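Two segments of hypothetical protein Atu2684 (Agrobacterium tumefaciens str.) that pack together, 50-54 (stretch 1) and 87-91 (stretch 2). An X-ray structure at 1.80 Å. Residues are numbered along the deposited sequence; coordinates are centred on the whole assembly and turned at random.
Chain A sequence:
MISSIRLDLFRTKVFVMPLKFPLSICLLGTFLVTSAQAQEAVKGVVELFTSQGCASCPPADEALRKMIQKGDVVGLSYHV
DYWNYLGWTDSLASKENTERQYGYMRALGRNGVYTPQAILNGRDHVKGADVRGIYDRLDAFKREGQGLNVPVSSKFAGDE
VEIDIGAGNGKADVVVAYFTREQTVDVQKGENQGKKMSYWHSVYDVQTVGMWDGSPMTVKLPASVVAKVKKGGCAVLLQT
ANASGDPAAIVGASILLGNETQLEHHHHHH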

# COMPACT_ATOMS: atom_id res chain seq x y z
N THR A 50 -3.10 -9.07 -6.96
CA THR A 50 -1.92 -9.91 -7.07
C THR A 50 -0.75 -9.12 -7.65
O THR A 50 -0.82 -7.91 -7.78
N SER A 51 0.33 -9.82 -7.98
CA SER A 51 1.51 -9.19 -8.57
C SER A 51 2.50 -10.27 -8.98
O SER A 51 2.59 -11.31 -8.34
N GLN A 52 3.25 -10.02 -10.04
CA GLN A 52 4.22 -11.01 -10.46
C GLN A 52 5.38 -11.02 -9.47
O GLN A 52 6.13 -11.99 -9.39
N GLY A 53 5.52 -9.94 -8.71
CA GLY A 53 6.59 -9.85 -7.73
C GLY A 53 6.25 -10.54 -6.42
O GLY A 53 7.09 -10.65 -5.51
N CYS A 54 5.00 -11.00 -6.31
CA CYS A 54 4.50 -11.70 -5.13
C CYS A 54 4.63 -13.21 -5.33
O CYS A 54 3.90 -13.81 -6.12
N GLY A 87 13.79 -4.86 -10.46
CA GLY A 87 13.90 -5.92 -11.44
C GLY A 87 12.55 -6.53 -11.78
O GLY A 87 11.97 -6.23 -12.83
N TRP A 88 12.04 -7.37 -10.89
CA TRP A 88 10.75 -8.03 -11.10
C TRP A 88 9.58 -7.06 -10.98
O TRP A 88 8.67 -7.27 -10.17
N THR A 89 9.59 -6.01 -11.80
CA THR A 89 8.53 -5.01 -11.80
C THR A 89 7.60 -5.25 -12.98
O THR A 89 7.90 -4.85 -14.10
N ASP A 90 6.46 -5.90 -12.73
CA ASP A 90 5.50 -6.19 -13.78
C ASP A 90 4.89 -4.92 -14.37
O ASP A 90 4.48 -4.02 -13.64
N SER A 91 4.85 -4.86 -15.69
CA SER A 91 4.30 -3.72 -16.40
C SER A 91 2.77 -3.76 -16.38
O SER A 91 2.11 -3.07 -17.14

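Direction of the CA-to-CB bonds gives a first sorting of the side chains. Gln-52 in the first segment, and Trp-88 and Asp-90 in the second, point toward the other segment; Ser-51 lies sideways, while Cys-54, Thr-89 and Ser-91 point away. The buried surface, 267 Å² summed over both sides, follows this sorting: Gln-52 contributes most, followed by Asp-90 and Trp-88. The backbones approach closely, with 6.0 Å between Gln-52 CA and Asp-90 CA and 5.7 Å between Gly-53 CA and Trp-88 CA, and main-chain atoms share the contact with the side chains.

Polar contact across the interface rests on one hydrogen bond. Asp-90, with chi1 at 56° (p), turns its carboxylate so that OD1 accepts from the backbone Gln-52 N. The N-H...O angle of 173° is nearly straight, but the 3.3 Å separation of Gln-52 N and Asp-90 OD1 makes the bond weak. Ser-51 OG, on a t side chain (chi1 175°), lies 3.6 Å from Asp-90 OD1, a proximity without an assigned hydrogen bond. Within its own segment the same hydroxyl oxygen has a defined role: Gly-53 N donates to Ser-51 OG at 3.1 Å and 156°. Together with the bond from Cys-54 N to Ser-51 O, 3.2 Å long, this supports the type I turn from Ser-51 to Cys-54, on which Gln-52 and Gly-53 are the central residues.

Close packing centers on Gln-52. Its chi1 of 84° (p) and chi2 of 156° (t) carry the amide along the second segment, where NE2 comes within 3.0 Å of Asp-90 CB and 4.2 Å of Thr-89 C. NE2 is also 3.5 Å from Asp-90 N, but both are donors and no hydrogen bond joins them. The amide therefore meets this segment by packing rather than by polar pairing.

The aromatic contact is made at the ring edge. Trp-88, at chi1 -78° (m) and chi2 55°, brings CE3 to 3.5 Å from Gln-52 O, which sits near the ring plane; Gln-52 OE1 is 3.9 Å from the same carbon. This in-plane approach rules out stacking of that carbonyl oxygen on the ring face. Beside it, Gly-53 CA is 4.1 Å from Trp-88 O, a carbonyl oxygen buried by the contact without a partner in the model.

Cys-54, a t rotamer at 157°, makes no contact with the second segment and is covalently bonded to a group elsewhere in the structure.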

# COMPACT_ATOMS: atom_id res chain seq x y z
CB THR A 50 -2.24 -11.10 -8.01
OG1 THR A 50 -1.10 -11.94 -8.17
CG2 THR A 50 -2.69 -10.57 -9.37
CB SER A 51 2.19 -8.23 -7.59
OG SER A 51 3.39 -7.72 -8.15
CB GLN A 52 4.71 -10.74 -11.88
CG GLN A 52 5.85 -9.75 -11.99
CD GLN A 52 6.65 -9.95 -13.26
OE1 GLN A 52 7.42 -10.90 -13.39
NE2 GLN A 52 6.46 -9.06 -14.22
CB CYS A 54 3.03 -11.30 -4.90
SG CYS A 54 1.99 -12.45 -3.96
CB TRP A 88 10.58 -9.17 -10.09
CG TRP A 88 11.34 -10.41 -10.44
CD1 TRP A 88 12.67 -10.53 -10.70
CD2 TRP A 88 10.79 -11.73 -10.58
NE1 TRP A 88 12.99 -11.84 -10.98
CE2 TRP A 88 11.85 -12.60 -10.91
CE3 TRP A 88 9.50 -12.26 -10.44
CZ2 TRP A 88 11.67 -13.97 -11.12
CZ3 TRP A 88 9.31 -13.63 -10.64
CH2 TRP A 88 10.40 -14.47 -10.98
CB THR A 89 9.11 -3.58 -11.89
OG1 THR A 89 9.96 -3.34 -10.75
CG2 THR A 89 7.99 -2.55 -11.91
CB ASP A 90 4.38 -7.10 -13.26
CG ASP A 90 3.67 -6.52 -12.04
OD1 ASP A 90 2.66 -7.13 -11.61
OD2 ASP A 90 4.13 -5.48 -11.52
CB SER A 91 4.79 -3.70 -17.84
OG SER A 91 4.36 -2.52 -18.51